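Local coordinates for adenylate cyclase-like protein (PDB 3GQS) that is of unknown function but folds here as a forkhead-associated (FHA) domain, a module that in many relatives binds phosphothreonine peptides, within a longer chlamydial membrane protein, at residues I52-G55 against S59-I62; F19-G24 against A36-S41. All blocks are in the same frame, centred on the assembly; numbering follows the deposited sequence.

In the fold
Both interactions belong to the two-sheet beta sandwich of this FHA domain. Interaction 1 pairs two neighbouring strands within the mixed sheet, whereas interaction 2 reaches from the outermost strand of the antiparallel sheet, 18-21, to the outermost strand 38-39 of the mixed one. Their centres lie about 12 Å apart, and interaction 2 closes along the chain before interaction 1 opens. Leu21 joins them, touching both Ile52 and Ile54: Ile52 CG2 lies 4.0 Å from Leu21 CD1. Ile54 CG2 also rests against Ser23 CA at 3.5 Å, so the hairpin's inner face meets the chain leaving strand 18-21.

Interaction 1 (I52-G55 against S59-I62); sequences IIIG and SVLI
Strands 52-54 and 60-62 run antiparallel, their axes 4.8 Å apart at closest and 165° between directions. Ile53 and Leu61 form the hydrogen-bonded pair: Ile53 N donates to Leu61 O and Leu61 N to Ile53 O, both at 3.0 Å and nearly straight. Ile52-Ile62 and Ile54-Val60 are non-hydrogen-bonded pairs. At the turn end, Gly55 N donates to Ser59 O at 3.0 Å, more bent at 152°. A water adds a second donor to Ile53 O and a weak one to Ser59 O.

This is a beta hairpin, with strands 50-54 and 60-64 joined through a short loop, in the mixed sheet of the FHA sandwich. One of its faces looks into the core. There Ile52 CG2 meets Val60 CG1 at 3.7 Å, reaching diagonally past its direct partner Ile62 to the residue two positions before it on the same face. Both methyls stand anti to their own backbone N (chi1 of Val60 -171°), which turns them toward one another. Ile52 CG1 meets the CD1 end of Ile62 at 4.1 Å, and Ile54 CG1 lies beside Val60 CG2. Beta-branched isoleucine and valine suit this face: they favour extended backbone and fill the interior without polar groups to satisfy. Phe97 and Leu99 of strand 95-102 cover it from the facing sheet.

Ile53 and Leu61 project from the other face, where both remain partly exposed. Their CB atoms are 4.4 Å apart, giving the pair a looser apolar contact above its two backbone bonds. Beyond them, the small Gly55 leaves room for the Ser59 hydroxymethyl group beside the turn.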
ATOM      1  N   ILE A  52       0.310  -5.347   1.930  1.00 27.46           N
ATOM      2  CA  ILE A  52      -1.128  -5.120   2.051  1.00 27.62           C
ATOM      3  C   ILE A  52      -1.814  -6.467   1.979  1.00 27.17           C
ATOM      4  O   ILE A  52      -1.685  -7.190   1.023  1.00 27.62           O
ATOM      5  CB  ILE A  52      -1.673  -4.149   0.934  1.00 28.27           C
ATOM      6  CG1 ILE A  52      -0.911  -2.829   0.990  1.00 28.34           C
ATOM      7  CG2 ILE A  52      -3.235  -3.948   1.029  1.00 25.20           C
ATOM      8  CD1 ILE A  52      -1.308  -1.819  -0.154  1.00 28.50           C
ATOM      9  N   ILE A  53      -2.501  -6.804   3.046  1.00 27.47           N
ATOM     10  CA  ILE A  53      -3.134  -8.102   3.188  1.00 26.79           C
ATOM     11  C   ILE A  53      -4.621  -7.917   3.138  1.00 26.68           C
ATOM     12  O   ILE A  53      -5.211  -7.259   3.983  1.00 25.99           O
ATOM     13  CB  ILE A  53      -2.730  -8.759   4.517  1.00 27.54           C
ATOM     14  CG1 ILE A  53      -1.242  -9.133   4.473  1.00 28.73           C
ATOM     15  CG2 ILE A  53      -3.597 -10.028   4.822  1.00 25.19           C
ATOM     16  CD1 ILE A  53      -0.523  -8.888   5.776  1.00 30.36           C
ATOM     17  N   ILE A  54      -5.242  -8.485   2.131  1.00 27.88           N
ATOM     18  CA  ILE A  54      -6.697  -8.391   2.033  1.00 29.09           C
ATOM     19  C   ILE A  54      -7.237  -9.684   2.583  1.00 30.54           C
ATOM     20  O   ILE A  54      -6.996 -10.752   2.039  1.00 30.60           O
ATOM     21  CB  ILE A  54      -7.205  -8.111   0.620  1.00 29.73           C
ATOM     22  CG1 ILE A  54      -6.778  -6.673   0.206  1.00 30.88           C
ATOM     23  CG2 ILE A  54      -8.732  -8.189   0.572  1.00 26.99           C
ATOM     24  CD1 ILE A  54      -5.667  -6.670  -0.657  1.00 32.53           C
ATOM     25  N   GLY A  55      -7.920  -9.567   3.711  1.00 32.15           N
ATOM     26  CA  GLY A  55      -8.532 -10.709   4.354  1.00 33.32           C
ATOM     27  C   GLY A  55      -9.722 -11.135   3.528  1.00 34.85           C
ATOM     28  O   GLY A  55     -10.157 -10.438   2.625  1.00 35.61           O
ATOM     29  N   SER A  59     -11.872  -6.876   5.101  1.00 38.21           N
ATOM     30  CA  SER A  59     -10.941  -6.193   5.995  1.00 37.53           C
ATOM     31  C   SER A  59      -9.550  -6.122   5.366  1.00 36.39           C
ATOM     32  O   SER A  59      -9.108  -7.036   4.673  1.00 35.94           O
ATOM     33  CB  SER A  59     -10.855  -6.920   7.309  1.00 37.20           C
ATOM     34  OG  SER A  59     -10.833  -8.315   7.059  1.00 40.15           O
ATOM     35  N   VAL A  60      -8.855  -5.031   5.631  1.00 35.23           N
ATOM     36  CA  VAL A  60      -7.519  -4.848   5.106  1.00 34.05           C
ATOM     37  C   VAL A  60      -6.519  -4.521   6.197  1.00 33.01           C
ATOM     38  O   VAL A  60      -6.803  -3.771   7.107  1.00 32.00           O
ATOM     39  CB  VAL A  60      -7.464  -3.743   4.021  1.00 34.35           C
ATOM     40  CG1 VAL A  60      -6.114  -3.745   3.345  1.00 33.17           C
ATOM     41  CG2 VAL A  60      -8.526  -3.952   2.978  1.00 33.26           C
ATOM     42  N   LEU A  61      -5.324  -5.082   6.065  1.00 32.05           N
ATOM     43  CA  LEU A  61      -4.233  -4.751   6.972  1.00 30.89           C
ATOM     44  C   LEU A  61      -3.073  -4.223   6.181  1.00 29.98           C
ATOM     45  O   LEU A  61      -2.812  -4.625   5.052  1.00 29.28           O
ATOM     46  CB  LEU A  61      -3.785  -5.975   7.781  1.00 30.99           C
ATOM     47  CG  LEU A  61      -4.761  -6.485   8.859  1.00 33.05           C
ATOM     48  CD1 LEU A  61      -4.518  -8.001   9.188  1.00 34.26           C
ATOM     49  CD2 LEU A  61      -4.688  -5.645  10.152  1.00 32.72           C
ATOM     50  N   ILE A  62      -2.357  -3.301   6.769  1.00 29.50           N
ATOM     51  CA  ILE A  62      -1.145  -2.832   6.147  1.00 29.04           C
ATOM     52  C   ILE A  62      -0.051  -2.991   7.168  1.00 29.07           C
ATOM     53  O   ILE A  62      -0.267  -2.929   8.366  1.00 28.16           O
ATOM     54  CB  ILE A  62      -1.227  -1.378   5.675  1.00 29.55           C
ATOM     55  CG1 ILE A  62       0.097  -0.971   5.016  1.00 28.54           C
ATOM     56  CG2 ILE A  62      -1.595  -0.456   6.846  1.00 27.42           C
ATOM     57  CD1 ILE A  62      -0.055   0.042   3.846  1.00 28.47           C
TER
HETATM   58  O   HOH W   1      -6.467  -8.602   6.333  1.00 31.54           O

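Interaction 2 (F19-G24 against A36-S41); sequences FHLDSG and ADIVLS
The backbones of strand 18-21 and strand 38-39 stay well apart, the closest CA pair being Phe19 and Ile38 at 8.2 Å, and the contact is made by three apolar side chains. Ile38 is the bridging residue, pointing its CB toward the other segment. With CG1 beside its backbone N (chi1 -60°) and the chain then extended, it carries CD1 forward to meet both partners. That methyl lies 3.7 Å from Leu21 CD2, the two side chains crossing at about a right angle. Phe19 offers the CD2 corner of its ring, 4.0 Å from Ile38 CG1 and 4.1 Å from Ile38 CD1, approaching obliquely. The ring is modelled in two conformers and these distances hold for one, so this half is less certain. Isoleucine suits the span: its CG1-CD1 arm is long enough to cross it and carries no polar group. Phe19 lies at the exposed side, whereas Leu21 is buried.

The contact joins the two sheets of the sandwich at one margin. Strand 18-21 pairs with strand 4-9, whose Leu7 touches both Leu21 and Ile38, and strand 38-39 pairs with strand 26-30, where Val29 touches Ile38. Leu21 also packs against Ile52 and Ile54 of strand 50-54.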
ATOM      1  N   PHE A  19      -4.787  -0.829  -9.372  1.00 26.82           N
ATOM      2  CA  PHE A  19      -4.626  -2.302  -9.322  0.50 25.43           C
ATOM      3  C   PHE A  19      -5.655  -2.958  -8.388  1.00 24.46           C
ATOM      4  O   PHE A  19      -5.780  -2.602  -7.233  1.00 23.99           O
ATOM      5  CB  PHE A  19      -3.209  -2.669  -8.874  0.50 25.11           C
ATOM      6  CG  PHE A  19      -2.755  -4.074  -9.295  0.50 24.25           C
ATOM      7  CD1 PHE A  19      -2.875  -4.498 -10.607  0.50 22.96           C
ATOM      8  CD2 PHE A  19      -2.178  -4.933  -8.370  0.50 23.32           C
ATOM      9  CE1 PHE A  19      -2.447  -5.753 -10.998  0.50 23.90           C
ATOM     10  CE2 PHE A  19      -1.747  -6.190  -8.744  0.50 25.98           C
ATOM     11  CZ  PHE A  19      -1.884  -6.606 -10.063  0.50 25.69           C
ATOM     12  N   HIS A  20      -6.398  -3.920  -8.922  1.00 23.56           N
ATOM     13  CA  HIS A  20      -7.381  -4.697  -8.146  1.00 22.12           C
ATOM     14  C   HIS A  20      -6.623  -5.580  -7.188  1.00 20.93           C
ATOM     15  O   HIS A  20      -5.751  -6.301  -7.584  1.00 20.96           O
ATOM     16  CB  HIS A  20      -8.223  -5.534  -9.081  1.00 22.15           C
ATOM     17  CG  HIS A  20      -9.184  -6.451  -8.410  1.00 20.52           C
ATOM     18  ND1 HIS A  20      -9.561  -7.652  -8.976  1.00 22.93           N
ATOM     19  CD2 HIS A  20      -9.898  -6.337  -7.265  1.00 22.26           C
ATOM     20  CE1 HIS A  20     -10.450  -8.249  -8.198  1.00 20.50           C
ATOM     21  NE2 HIS A  20     -10.680  -7.472  -7.156  1.00 21.53           N
ATOM     22  N   LEU A  21      -6.914  -5.420  -5.921  1.00 20.77           N
ATOM     23  CA  LEU A  21      -6.267  -6.183  -4.865  1.00 22.44           C
ATOM     24  C   LEU A  21      -7.298  -7.255  -4.428  1.00 22.08           C
ATOM     25  O   LEU A  21      -8.381  -6.948  -3.918  1.00 21.89           O
ATOM     26  CB  LEU A  21      -5.867  -5.274  -3.692  1.00 21.99           C
ATOM     27  CG  LEU A  21      -4.846  -4.150  -3.979  1.00 22.87           C
ATOM     28  CD1 LEU A  21      -4.519  -3.397  -2.695  1.00 23.88           C
ATOM     29  CD2 LEU A  21      -3.607  -4.653  -4.622  1.00 20.39           C
ATOM     30  N   ASP A  22      -6.939  -8.492  -4.663  1.00 22.92           N
ATOM     31  CA  ASP A  22      -7.904  -9.664  -4.549  1.00 23.31           C
ATOM     32  C   ASP A  22      -8.145 -10.006  -3.107  1.00 23.80           C
ATOM     33  O   ASP A  22      -7.241  -9.872  -2.268  1.00 23.90           O
ATOM     34  CB  ASP A  22      -7.351 -10.889  -5.275  1.00 22.51           C
ATOM     35  CG  ASP A  22      -7.434 -10.781  -6.800  1.00 25.41           C
ATOM     36  OD1 ASP A  22      -8.342 -10.101  -7.297  1.00 31.91           O
ATOM     37  OD2 ASP A  22      -6.625 -11.404  -7.540  1.00 27.94           O
ATOM     38  N   SER A  23      -9.343 -10.488  -2.794  1.00 24.51           N
ATOM     39  CA  SER A  23      -9.646 -10.871  -1.418  1.00 24.34           C
ATOM     40  C   SER A  23      -8.865 -12.155  -1.081  1.00 25.26           C
ATOM     41  O   SER A  23      -8.750 -13.094  -1.900  1.00 25.17           O
ATOM     42  CB  SER A  23     -11.160 -11.021  -1.185  1.00 24.98           C
ATOM     43  OG  SER A  23     -11.573 -12.298  -1.558  1.00 22.61           O
ATOM     44  N   GLY A  24      -8.306 -12.197   0.122  1.00 26.06           N
ATOM     45  CA  GLY A  24      -7.434 -13.338   0.517  1.00 26.86           C
ATOM     46  C   GLY A  24      -6.004 -13.259  -0.034  1.00 27.43           C
ATOM     47  O   GLY A  24      -5.234 -14.213   0.046  1.00 26.85           O
ATOM     48  N   ALA A  36       8.838  -6.852  -5.153  1.00 25.09           N
ATOM     49  CA  ALA A  36       7.564  -6.188  -4.988  1.00 23.86           C
ATOM     50  C   ALA A  36       6.565  -6.660  -6.034  1.00 22.81           C
ATOM     51  O   ALA A  36       6.934  -7.003  -7.149  1.00 20.88           O
ATOM     52  CB  ALA A  36       7.713  -4.607  -5.010  1.00 24.06           C
ATOM     53  N   ASP A  37       5.289  -6.675  -5.635  1.00 22.58           N
ATOM     54  CA  ASP A  37       4.152  -6.912  -6.570  1.00 23.58           C
ATOM     55  C   ASP A  37       3.587  -5.611  -7.213  1.00 24.06           C
ATOM     56  O   ASP A  37       3.144  -5.632  -8.349  1.00 22.97           O
ATOM     57  CB  ASP A  37       3.028  -7.614  -5.832  1.00 23.71           C
ATOM     58  CG  ASP A  37       3.529  -8.866  -5.092  1.00 21.04           C
ATOM     59  OD1 ASP A  37       4.167  -9.701  -5.697  1.00 23.97           O
ATOM     60  OD2 ASP A  37       3.343  -8.946  -3.906  1.00 22.33           O
ATOM     61  N   ILE A  38       3.602  -4.520  -6.456  1.00 25.27           N
ATOM     62  CA  ILE A  38       3.223  -3.162  -6.988  1.00 26.29           C
ATOM     63  C   ILE A  38       4.539  -2.362  -6.954  1.00 27.51           C
ATOM     64  O   ILE A  38       5.076  -2.039  -5.893  1.00 26.06           O
ATOM     65  CB  ILE A  38       2.081  -2.504  -6.174  1.00 26.76           C
ATOM     66  CG1 ILE A  38       0.814  -3.418  -6.220  1.00 24.94           C
ATOM     67  CG2 ILE A  38       1.811  -1.072  -6.712  1.00 24.57           C
ATOM     68  CD1 ILE A  38      -0.275  -3.135  -5.174  1.00 24.46           C
ATOM     69  N   VAL A  39       5.122  -2.171  -8.126  1.00 29.55           N
ATOM     70  CA  VAL A  39       6.449  -1.595  -8.194  1.00 31.12           C
ATOM     71  C   VAL A  39       6.327  -0.090  -8.492  1.00 32.92           C
ATOM     72  O   VAL A  39       5.816   0.323  -9.545  1.00 33.89           O
ATOM     73  CB  VAL A  39       7.336  -2.311  -9.209  1.00 30.50           C
ATOM     74  CG1 VAL A  39       8.836  -1.797  -9.106  1.00 29.70           C
ATOM     75  CG2 VAL A  39       7.226  -3.799  -9.022  1.00 29.74           C
ATOM     76  N   LEU A  40       6.838   0.705  -7.563  1.00 34.40           N
ATOM     77  CA  LEU A  40       6.884   2.185  -7.681  1.00 36.50           C
ATOM     78  C   LEU A  40       8.342   2.664  -7.770  1.00 37.07           C
ATOM     79  O   LEU A  40       9.158   2.402  -6.880  1.00 37.56           O
ATOM     80  CB  LEU A  40       6.220   2.848  -6.471  1.00 37.15           C
ATOM     81  CG  LEU A  40       4.873   2.263  -6.002  1.00 38.52           C
ATOM     82  CD1 LEU A  40       4.558   2.629  -4.532  1.00 40.02           C
ATOM     83  CD2 LEU A  40       3.781   2.719  -6.984  1.00 40.32           C
ATOM     84  N   SER A  41       8.660   3.374  -8.833  1.00 37.93           N
ATOM     85  CA  SER A  41      10.074   3.703  -9.155  1.00 38.73           C
ATOM     86  C   SER A  41      10.735   4.838  -8.325  1.00 38.69           C
ATOM     87  O   SER A  41      11.868   5.164  -8.551  1.00 39.87           O
ATOM     88  CB  SER A  41      10.212   4.000 -10.652  1.00 38.45           C
ATOM     89  OG  SER A  41       9.328   5.035 -11.047  1.00 40.14           O
TER